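Local atomic coordinates of alcohol oxidase (Myceliophthora thermophila, PDB entry 6F74), a protein that binds FAD and probably acts as a VAO-type oxidase, passing electrons from an organic substrate through the flavin to molecular oxygen. Residues H246-H251 against S417-E422; Q339-L344 against H373-I378. All coordinates share one frame; numbering follows the deposited sequence.

Both contacts involve the seven-stranded antiparallel sheet that lies beyond the flavin ring, and they work from its two faces. In contact 1 a loop that holds the flavin meets helix 415-422. In contact 2 helix 328-346 packs on the far face through F375. The contact centres are 13 Å apart. W376, on strand 370-378, joins them: its NE1 lies 3.2 Å from P248 O, a probable hydrogen bond, and its ring meets F418 edge-to-face. H246 of contact 1 touches FAD directly. Contact 2 lies further out, with the F375 side chain about 14 Å from the FAD. Along the chain, contact 2 sits inside the loop closed by contact 1.

Contact 1. Residues H246-H251 against S417-E422; sequences HGPATH and SFYWAE. With FAD (flavin-adenine dinucleotide), chain I.
P248 is the one residue of 246-251 that touches 417-422, and it meets F418 and Y419 there. Its CB comes to the edge of the F418 ring, near the ring plane, with CE2 4.2 Å away. One atom further, CG lies 3.9 Å from Y419 CE1. CD closes the pyrrolidine and stays 4.1 Å from the same CE1. The proline and tyrosine side chains cross obliquely. Y419 reaches across because its CG is anti to the backbone N, which sends the ring out from the helix. Its OH then bonds G229 O, next to the FAD-binding residue G230. F418 also packs on V311 and Y412, at the sheet.

In VAO-type flavoproteins a FAD-binding domain is joined to a substrate domain built on an antiparallel sheet. Helix 415-422 follows the outer strand 403-412 of that sheet, while 246-251 belongs to the FAD-binding part. P248 stands second in a type I turn from G247 to T250. Just before the turn, H246 holds the pyrimidine end of the flavin. Its backbone N donates to FAD O2 at 3.1 Å, nearly straight at 164°. FAD N3 returns a more bent bond to H246 O, 3.0 Å and 141°. A chi1 of 67° places CG between the backbone N and the carbonyl carbon, and this brings one ring face against the flavin. N3 sits 3.1 Å above that face, toward its rim. Y352 OH bonds ND1 and E543 OE1 bonds NE2, which fixes the ring's rotation. With an alanine here the two backbone bonds could remain, but Y352 and E543 would probably lose their imidazole partner and the flavin a wall beside N3.

Contact 2. Residues Q339-L344 against H373-I378; sequences QQLPAL and HGFWTI
L341 and L344 both bring a CD2 methyl to the edge of the F375 ring. This is helix-on-sheet packing in the seven-stranded antiparallel sheet of the substrate domain: helix 328-346 lies over strand 370-378, a strand inside that sheet. The tight part is small. L341 CD2 is 3.9 Å from F375 CE2 and 4.1 Å from CZ, near the plane of the ring. L344 CD2 reaches the same CE2 at 4.2 Å. The L341 and F375 side chains cross at about a right angle, and the CD2 branch of the leucine meets the ring rim. F375 holds CG anti to its carbonyl carbon (chi1 -74°), and its ring extends from the strand to the helix.

The backbones stay well apart, 9.6 Å between L344 CA and T377 CA, and no hydrogen bond joins the two segments. The outer side of the helix is looser. Q339, P342 and A343 are partly exposed there, and P342 turns to P442 and L445. The helix is kinked here: neither the N of P342, a proline without N-H, nor that of A343 bonds to the turn before. Regular bonding returns where L344 N meets Q340 O. T377 does not touch 339-344 but packs on A385 and A388 of helix 382-396. On the strand, H373 covers one face of the F375 ring, with its ND1 3.4 Å above the ring centre.

Contact 1. Residues H246-H251 against S417-E422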
ATOM      1  N   HIS A 246       0.637   6.422   3.928  1.00 19.32           N
ATOM      2  CA  HIS A 246       1.516   6.850   5.001  1.00 19.48           C
ATOM      3  C   HIS A 246       2.930   6.965   4.494  1.00 19.44           C
ATOM      4  O   HIS A 246       3.295   6.414   3.478  1.00 19.24           O
ATOM      5  CB  HIS A 246       1.463   5.897   6.218  1.00 19.33           C
ATOM      6  CG  HIS A 246       2.011   4.542   5.948  1.00 18.96           C
ATOM      7  ND1 HIS A 246       3.360   4.258   6.005  1.00 18.88           N
ATOM      8  CD2 HIS A 246       1.395   3.398   5.579  1.00 18.72           C
ATOM      9  CE1 HIS A 246       3.556   2.996   5.650  1.00 18.61           C
ATOM     10  NE2 HIS A 246       2.381   2.452   5.382  1.00 18.51           N
ATOM     11  N   GLY A 247       3.728   7.726   5.227  1.00 19.71           N
ATOM     12  CA  GLY A 247       5.132   7.955   4.895  1.00 19.79           C
ATOM     13  C   GLY A 247       5.757   8.763   6.014  1.00 20.12           C
ATOM     14  O   GLY A 247       5.065   9.153   6.946  1.00 20.28           O
ATOM     15  N   PRO A 248       7.048   9.060   5.919  1.00 20.29           N
ATOM     16  CA  PRO A 248       7.713   9.796   6.994  1.00 20.63           C
ATOM     17  C   PRO A 248       7.045  11.126   7.426  1.00 21.10           C
ATOM     18  O   PRO A 248       7.055  11.447   8.622  1.00 21.28           O
ATOM     19  CB  PRO A 248       9.097  10.063   6.392  1.00 20.84           C
ATOM     20  CG  PRO A 248       9.343   8.871   5.548  1.00 20.44           C
ATOM     21  CD  PRO A 248       8.002   8.620   4.884  1.00 20.20           C
ATOM     22  N   ALA A 249       6.461  11.850   6.455  1.00 21.32           N
ATOM     23  CA  ALA A 249       5.964  13.206   6.663  1.00 21.90           C
ATOM     24  C   ALA A 249       4.463  13.349   7.006  1.00 21.96           C
ATOM     25  O   ALA A 249       3.987  14.462   7.178  1.00 22.50           O
ATOM     26  CB  ALA A 249       6.332  14.065   5.458  1.00 22.29           C
ATOM     27  N   THR A 250       3.734  12.242   7.145  1.00 21.48           N
ATOM     28  CA  THR A 250       2.267  12.310   7.283  1.00 21.57           C
ATOM     29  C   THR A 250       1.787  12.792   8.658  1.00 21.93           C
ATOM     30  O   THR A 250       0.831  13.558   8.731  1.00 22.36           O
ATOM     31  CB  THR A 250       1.555  10.995   6.917  1.00 21.04           C
ATOM     32  OG1 THR A 250       2.046   9.911   7.722  1.00 20.67           O
ATOM     33  CG2 THR A 250       1.735  10.673   5.455  1.00 20.80           C
ATOM     34  N   HIS A 251       2.431  12.355   9.741  1.00 21.80           N
ATOM     35  CA  HIS A 251       2.126  12.932  11.048  1.00 22.22           C
ATOM     36  C   HIS A 251       2.174  14.468  11.003  1.00 22.91           C
ATOM     37  O   HIS A 251       1.280  15.159  11.490  1.00 23.39           O
ATOM     38  CB  HIS A 251       3.098  12.419  12.116  1.00 22.05           C
ATOM     39  CG  HIS A 251       3.004  13.173  13.401  1.00 22.55           C
ATOM     40  ND1 HIS A 251       2.002  12.952  14.314  1.00 22.70           N
ATOM     41  CD2 HIS A 251       3.733  14.211  13.885  1.00 23.02           C
ATOM     42  CE1 HIS A 251       2.121  13.810  15.309  1.00 23.22           C
ATOM     43  NE2 HIS A 251       3.157  14.593  15.072  1.00 23.42           N
ATOM     44  N   SER A 417      17.655  15.470   2.745  1.00 25.26           N
ATOM     45  CA  SER A 417      18.857  14.741   3.187  1.00 25.24           C
ATOM     46  C   SER A 417      18.451  13.698   4.248  1.00 24.49           C
ATOM     47  O   SER A 417      18.973  12.574   4.260  1.00 24.17           O
ATOM     48  CB  SER A 417      19.927  15.698   3.728  1.00 26.04           C
ATOM     49  OG  SER A 417      19.481  16.377   4.909  1.00 26.10           O
ATOM     50  N   PHE A 418      17.502  14.077   5.107  1.00 24.28           N
ATOM     51  CA  PHE A 418      16.913  13.173   6.089  1.00 23.63           C
ATOM     52  C   PHE A 418      16.204  12.014   5.390  1.00 22.98           C
ATOM     53  O   PHE A 418      16.396  10.851   5.760  1.00 22.56           O
ATOM     54  CB  PHE A 418      15.934  13.906   7.047  1.00 23.65           C
ATOM     55  CG  PHE A 418      14.781  13.042   7.490  1.00 22.97           C
ATOM     56  CD1 PHE A 418      14.981  12.017   8.404  1.00 22.57           C
ATOM     57  CD2 PHE A 418      13.510  13.199   6.932  1.00 22.78           C
ATOM     58  CE1 PHE A 418      13.927  11.169   8.771  1.00 22.02           C
ATOM     59  CE2 PHE A 418      12.461  12.363   7.290  1.00 22.22           C
ATOM     60  CZ  PHE A 418      12.662  11.352   8.217  1.00 21.85           C
ATOM     61  N   TYR A 419      15.368  12.343   4.410  1.00 22.96           N
ATOM     62  CA  TYR A 419      14.502  11.360   3.787  1.00 22.37           C
ATOM     63  C   TYR A 419      15.341  10.253   3.195  1.00 22.21           C
ATOM     64  O   TYR A 419      15.084   9.068   3.417  1.00 21.70           O
ATOM     65  CB  TYR A 419      13.605  11.963   2.695  1.00 22.47           C
ATOM     66  CG  TYR A 419      12.759  10.914   2.025  1.00 21.90           C
ATOM     67  CD1 TYR A 419      11.585  10.444   2.627  1.00 21.43           C
ATOM     68  CD2 TYR A 419      13.179  10.306   0.862  1.00 21.85           C
ATOM     69  CE1 TYR A 419      10.826   9.437   2.034  1.00 20.94           C
ATOM     70  CE2 TYR A 419      12.437   9.302   0.263  1.00 21.35           C
ATOM     71  CZ  TYR A 419      11.259   8.869   0.853  1.00 20.89           C
ATOM     72  OH  TYR A 419      10.537   7.829   0.260  1.00 20.44           O
ATOM     73  N   TRP A 420      16.326  10.649   2.409  1.00 22.71           N
ATOM     74  CA  TRP A 420      17.131   9.677   1.677  1.00 22.67           C
ATOM     75  C   TRP A 420      18.071   8.878   2.576  1.00 22.62           C
ATOM     76  O   TRP A 420      18.420   7.740   2.248  1.00 22.42           O
ATOM     77  CB  TRP A 420      17.884  10.360   0.543  1.00 23.31           C
ATOM     78  CG  TRP A 420      16.918  10.881  -0.543  1.00 23.33           C
ATOM     79  CD1 TRP A 420      16.665  12.187  -0.884  1.00 23.84           C
ATOM     80  CD2 TRP A 420      16.082  10.089  -1.379  1.00 22.85           C
ATOM     81  NE1 TRP A 420      15.724  12.248  -1.886  1.00 23.70           N
ATOM     82  CE2 TRP A 420      15.372  10.971  -2.226  1.00 23.09           C
ATOM     83  CE3 TRP A 420      15.885   8.699  -1.522  1.00 22.30           C
ATOM     84  CZ2 TRP A 420      14.467  10.516  -3.186  1.00 22.76           C
ATOM     85  CZ3 TRP A 420      14.994   8.246  -2.474  1.00 21.98           C
ATOM     86  CH2 TRP A 420      14.298   9.152  -3.306  1.00 22.20           C
ATOM     87  N   ALA A 421      18.475   9.467   3.695  1.00 22.86           N
ATOM     88  CA  ALA A 421      19.322   8.788   4.657  1.00 22.85           C
ATOM     89  C   ALA A 421      18.541   7.766   5.487  1.00 22.21           C
ATOM     90  O   ALA A 421      19.022   6.695   5.705  1.00 22.07           O
ATOM     91  CB  ALA A 421      19.990   9.809   5.560  1.00 23.35           C
ATOM     92  N   GLU A 422      17.343   8.127   5.930  1.00 21.91           N
ATOM     93  CA  GLU A 422      16.576   7.344   6.891  1.00 21.43           C
ATOM     94  C   GLU A 422      15.409   6.577   6.292  1.00 20.93           C
ATOM     95  O   GLU A 422      14.844   5.696   6.943  1.00 20.58           O
ATOM     96  CB  GLU A 422      16.059   8.284   7.970  1.00 21.54           C
ATOM     97  CG  GLU A 422      17.171   9.066   8.676  1.00 22.06           C
ATOM     98  CD  GLU A 422      17.947   8.247   9.687  1.00 22.03           C
ATOM     99  OE1 GLU A 422      17.545   7.084  10.005  1.00 21.61           O
ATOM    100  OE2 GLU A 422      18.972   8.753  10.185  1.00 22.47           O
TER
HETATM  101  PA  FAD I 601      -1.319  -0.689  -8.336  1.00 15.73           P
HETATM  102  O1A FAD I 601      -1.191  -2.186  -8.067  1.00 16.33           O
HETATM  103  O2A FAD I 601      -0.880  -0.215  -9.685  1.00 14.61           O
HETATM  104  O5B FAD I 601      -2.827  -0.299  -8.079  1.00 13.82           O
HETATM  105  C5B FAD I 601      -3.361  -0.425  -6.790  1.00 13.38           C
HETATM  106  C4B FAD I 601      -4.870  -0.280  -6.866  1.00 12.87           C
HETATM  107  O4B FAD I 601      -5.134   1.040  -7.309  1.00 12.82           O
HETATM  108  C3B FAD I 601      -5.580  -1.182  -7.844  1.00 12.31           C
HETATM  109  O3B FAD I 601      -6.910  -1.382  -7.350  1.00 12.69           O
HETATM  110  C2B FAD I 601      -5.692  -0.359  -9.103  1.00 12.77           C
HETATM  111  O2B FAD I 601      -6.853  -0.619  -9.901  1.00 12.30           O
HETATM  112  C1B FAD I 601      -5.822   1.035  -8.551  1.00 12.89           C
HETATM  113  N9A FAD I 601      -5.266   2.114  -9.374  1.00 13.21           N
HETATM  114  C8A FAD I 601      -3.969   2.348  -9.619  1.00 14.09           C
HETATM  115  N7A FAD I 601      -3.816   3.447 -10.382  1.00 14.08           N
HETATM  116  C5A FAD I 601      -5.035   3.923 -10.615  1.00 13.77           C
HETATM  117  C6A FAD I 601      -5.551   5.078 -11.350  1.00 13.93           C
HETATM  118  N6A FAD I 601      -4.648   5.885 -11.954  1.00 14.13           N
HETATM  119  N1A FAD I 601      -6.898   5.250 -11.384  1.00 13.83           N
HETATM  120  C2A FAD I 601      -7.740   4.391 -10.752  1.00 14.21           C
HETATM  121  N3A FAD I 601      -7.324   3.315 -10.035  1.00 13.99           N
HETATM  122  C4A FAD I 601      -5.994   3.054  -9.942  1.00 13.66           C
HETATM  123  N1  FAD I 601       2.052   2.208   1.197  1.00 11.40           N
HETATM  124  C2  FAD I 601       2.229   3.154   2.147  1.00 11.65           C
HETATM  125  O2  FAD I 601       1.216   3.722   2.630  1.00 12.31           O
HETATM  126  N3  FAD I 601       3.454   3.525   2.570  1.00 11.81           N
HETATM  127  C4  FAD I 601       4.581   2.958   2.105  1.00 12.03           C
HETATM  128  O4  FAD I 601       5.713   3.290   2.513  1.00 13.38           O
HETATM  129  C4X FAD I 601       4.476   1.900   1.078  1.00 11.93           C
HETATM  130  N5  FAD I 601       5.570   1.289   0.580  1.00 11.39           N
HETATM  131  C5X FAD I 601       5.441   0.328  -0.368  1.00 10.96           C
HETATM  132  C6  FAD I 601       6.584  -0.280  -0.885  1.00  9.80           C
HETATM  133  C7  FAD I 601       6.509  -1.251  -1.868  1.00  8.66           C
HETATM  134  C7M FAD I 601       7.839  -1.821  -2.296  1.00  8.75           C
HETATM  135  C8  FAD I 601       5.177  -1.652  -2.403  1.00  7.38           C
HETATM  136  C8M FAD I 601       5.006  -2.676  -3.516  1.00  4.60           C
HETATM  137  C9  FAD I 601       4.032  -1.065  -1.873  1.00  9.18           C
HETATM  138  C9A FAD I 601       4.096  -0.076  -0.876  1.00 10.70           C
HETATM  139  N10 FAD I 601       2.949   0.568  -0.335  1.00 12.01           N
HETATM  140  C10 FAD I 601       3.113   1.554   0.647  1.00 11.68           C
HETATM  141  C1' FAD I 601       1.565   0.184  -0.700  1.00 13.09           C
HETATM  142  C2' FAD I 601       0.814   0.981  -1.715  1.00 14.05           C
HETATM  143  O2' FAD I 601       0.270   2.115  -1.043  1.00 13.99           O
HETATM  144  C3' FAD I 601      -0.346   0.141  -2.260  1.00 15.12           C
HETATM  145  O3' FAD I 601       0.100  -1.151  -2.708  1.00 16.26           O
HETATM  146  C4' FAD I 601      -1.081   0.855  -3.387  1.00 15.51           C
HETATM  147  O4' FAD I 601      -2.159   0.036  -3.849  1.00 16.74           O
HETATM  148  C5' FAD I 601      -0.140   1.196  -4.532  1.00 15.36           C
HETATM  149  O5' FAD I 601      -0.840   1.869  -5.564  1.00 15.25           O
HETATM  150  P   FAD I 601      -0.226   1.646  -7.006  1.00 15.53           P
HETATM  151  O1P FAD I 601       1.258   1.885  -6.971  1.00 15.56           O
HETATM  152  O2P FAD I 601      -1.084   2.421  -7.949  1.00 17.65           O
HETATM  153  O3P FAD I 601      -0.476   0.055  -7.166  1.00 15.91           O

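Contact 2. Residues Q339-L344 against H373-I378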
ATOM      1  N   GLN A 339       2.736   1.321  24.730  1.00 22.50           N
ATOM      2  CA  GLN A 339       2.030   2.275  25.610  1.00 22.98           C
ATOM      3  C   GLN A 339       2.568   3.710  25.571  1.00 22.99           C
ATOM      4  O   GLN A 339       1.847   4.638  25.947  1.00 23.37           O
ATOM      5  CB  GLN A 339       2.068   1.805  27.062  1.00 23.47           C
ATOM      6  CG  GLN A 339       1.358   0.497  27.343  1.00 23.68           C
ATOM      7  CD  GLN A 339       1.337   0.205  28.834  1.00 24.27           C
ATOM      8  OE1 GLN A 339       2.343  -0.177  29.402  1.00 24.29           O
ATOM      9  NE2 GLN A 339       0.191   0.379  29.459  1.00 24.81           N
ATOM     10  N   GLN A 340       3.836   3.881  25.179  1.00 22.67           N
ATOM     11  CA  GLN A 340       4.455   5.194  25.119  1.00 22.74           C
ATOM     12  C   GLN A 340       4.230   5.925  23.791  1.00 22.49           C
ATOM     13  O   GLN A 340       4.540   7.125  23.684  1.00 22.65           O
ATOM     14  CB  GLN A 340       5.953   5.086  25.354  1.00 22.62           C
ATOM     15  CG  GLN A 340       6.357   4.447  26.654  1.00 22.89           C
ATOM     16  CD  GLN A 340       5.691   5.113  27.856  1.00 23.45           C
ATOM     17  OE1 GLN A 340       5.646   6.342  27.961  1.00 23.68           O
ATOM     18  NE2 GLN A 340       5.158   4.301  28.747  1.00 23.74           N
ATOM     19  N   LEU A 341       3.684   5.226  22.791  1.00 22.15           N
ATOM     20  CA  LEU A 341       3.625   5.800  21.455  1.00 21.88           C
ATOM     21  C   LEU A 341       2.766   7.035  21.342  1.00 22.22           C
ATOM     22  O   LEU A 341       3.146   7.977  20.632  1.00 22.20           O
ATOM     23  CB  LEU A 341       3.229   4.735  20.384  1.00 21.46           C
ATOM     24  CG  LEU A 341       4.250   3.613  20.168  1.00 21.13           C
ATOM     25  CD1 LEU A 341       3.782   2.734  19.017  1.00 20.78           C
ATOM     26  CD2 LEU A 341       5.667   4.126  19.935  1.00 21.03           C
ATOM     27  N   PRO A 342       1.606   7.064  22.039  1.00 22.61           N
ATOM     28  CA  PRO A 342       0.782   8.259  21.889  1.00 23.01           C
ATOM     29  C   PRO A 342       1.453   9.525  22.413  1.00 23.37           C
ATOM     30  O   PRO A 342       1.332  10.577  21.782  1.00 23.54           O
ATOM     31  CB  PRO A 342      -0.496   7.908  22.660  1.00 23.42           C
ATOM     32  CG  PRO A 342      -0.562   6.423  22.589  1.00 23.08           C
ATOM     33  CD  PRO A 342       0.861   5.966  22.682  1.00 22.72           C
ATOM     34  N   ALA A 343       2.129   9.420  23.548  1.00 23.55           N
ATOM     35  CA  ALA A 343       2.907  10.539  24.071  1.00 23.89           C
ATOM     36  C   ALA A 343       3.959  10.997  23.062  1.00 23.60           C
ATOM     37  O   ALA A 343       4.097  12.183  22.771  1.00 23.91           O
ATOM     38  CB  ALA A 343       3.580  10.157  25.399  1.00 24.06           C
ATOM     39  N   LEU A 344       4.678  10.032  22.515  1.00 23.06           N
ATOM     40  CA  LEU A 344       5.642  10.312  21.461  1.00 22.79           C
ATOM     41  C   LEU A 344       4.993  11.014  20.259  1.00 22.80           C
ATOM     42  O   LEU A 344       5.495  12.042  19.791  1.00 23.01           O
ATOM     43  CB  LEU A 344       6.381   9.051  21.047  1.00 22.26           C
ATOM     44  CG  LEU A 344       7.695   8.860  21.788  1.00 22.31           C
ATOM     45  CD1 LEU A 344       7.536   8.823  23.309  1.00 22.67           C
ATOM     46  CD2 LEU A 344       8.389   7.606  21.271  1.00 21.86           C
ATOM     47  N   HIS A 373      13.820   0.427  15.653  1.00 20.26           N
ATOM     48  CA  HIS A 373      13.057   1.468  14.963  1.00 20.11           C
ATOM     49  C   HIS A 373      13.887   2.618  14.435  1.00 20.28           C
ATOM     50  O   HIS A 373      14.992   2.858  14.909  1.00 20.55           O
ATOM     51  CB  HIS A 373      11.851   1.961  15.805  1.00 20.11           C
ATOM     52  CG  HIS A 373      12.144   3.000  16.856  1.00 20.41           C
ATOM     53  ND1 HIS A 373      11.522   2.977  18.079  1.00 20.55           N
ATOM     54  CD2 HIS A 373      12.873   4.146  16.841  1.00 20.63           C
ATOM     55  CE1 HIS A 373      11.907   4.018  18.796  1.00 20.83           C
ATOM     56  NE2 HIS A 373      12.733   4.745  18.071  1.00 20.89           N
ATOM     57  N   GLY A 374      13.312   3.290  13.432  1.00 20.16           N
ATOM     58  CA  GLY A 374      13.748   4.582  12.920  1.00 20.38           C
ATOM     59  C   GLY A 374      12.578   5.548  13.103  1.00 20.39           C
ATOM     60  O   GLY A 374      11.580   5.487  12.351  1.00 20.17           O
ATOM     61  N   PHE A 375      12.673   6.371  14.150  1.00 20.67           N
ATOM     62  CA  PHE A 375      11.715   7.412  14.437  1.00 20.83           C
ATOM     63  C   PHE A 375      12.386   8.759  14.186  1.00 21.24           C
ATOM     64  O   PHE A 375      13.616   8.847  14.017  1.00 21.42           O
ATOM     65  CB  PHE A 375      11.216   7.368  15.896  1.00 20.95           C
ATOM     66  CG  PHE A 375      10.228   6.248  16.226  1.00 20.67           C
ATOM     67  CD1 PHE A 375       9.754   5.326  15.269  1.00 20.31           C
ATOM     68  CD2 PHE A 375       9.755   6.133  17.537  1.00 20.83           C
ATOM     69  CE1 PHE A 375       8.857   4.343  15.619  1.00 20.15           C
ATOM     70  CE2 PHE A 375       8.848   5.137  17.892  1.00 20.68           C
ATOM     71  CZ  PHE A 375       8.399   4.236  16.920  1.00 20.34           C
ATOM     72  N   TRP A 376      11.577   9.809  14.190  1.00 21.47           N
ATOM     73  CA  TRP A 376      12.086  11.152  13.911  1.00 21.95           C
ATOM     74  C   TRP A 376      11.150  12.245  14.349  1.00 22.30           C
ATOM     75  O   TRP A 376       9.938  12.035  14.470  1.00 22.14           O
ATOM     76  CB  TRP A 376      12.376  11.304  12.426  1.00 21.93           C
ATOM     77  CG  TRP A 376      11.352  10.643  11.508  1.00 21.51           C
ATOM     78  CD1 TRP A 376      10.115  11.106  11.181  1.00 21.52           C
ATOM     79  CD2 TRP A 376      11.525   9.424  10.795  1.00 21.08           C
ATOM     80  NE1 TRP A 376       9.489  10.237  10.323  1.00 21.10           N
ATOM     81  CE2 TRP A 376      10.338   9.201  10.057  1.00 20.82           C
ATOM     82  CE3 TRP A 376      12.564   8.489  10.710  1.00 20.93           C
ATOM     83  CZ2 TRP A 376      10.164   8.075   9.250  1.00 20.41           C
ATOM     84  CZ3 TRP A 376      12.397   7.388   9.911  1.00 20.56           C
ATOM     85  CH2 TRP A 376      11.201   7.186   9.179  1.00 20.29           C
ATOM     86  N   THR A 377      11.748  13.403  14.606  1.00 22.84           N
ATOM     87  CA  THR A 377      11.038  14.630  14.866  1.00 23.34           C
ATOM     88  C   THR A 377      11.381  15.632  13.760  1.00 23.75           C
ATOM     89  O   THR A 377      12.422  16.318  13.827  1.00 24.20           O
ATOM     90  CB  THR A 377      11.464  15.254  16.216  1.00 23.79           C
ATOM     91  OG1 THR A 377      12.899  15.348  16.279  1.00 23.97           O
ATOM     92  CG2 THR A 377      10.957  14.411  17.373  1.00 23.50           C
ATOM     93  N   ILE A 378      10.501  15.725  12.776  1.00 23.65           N
ATOM     94  CA  ILE A 378      10.643  16.728  11.718  1.00 24.12           C
ATOM     95  C   ILE A 378      10.502  18.121  12.289  1.00 24.90           C
ATOM     96  O   ILE A 378       9.528  18.392  12.983  1.00 25.02           O
ATOM     97  CB  ILE A 378       9.591  16.514  10.592  1.00 23.87           C
ATOM     98  CG1 ILE A 378      10.023  15.273   9.789  1.00 23.25           C
ATOM     99  CG2 ILE A 378       9.533  17.700   9.640  1.00 24.48           C
ATOM    100  CD1 ILE A 378       8.915  14.647   8.941  1.00 22.82           C
TER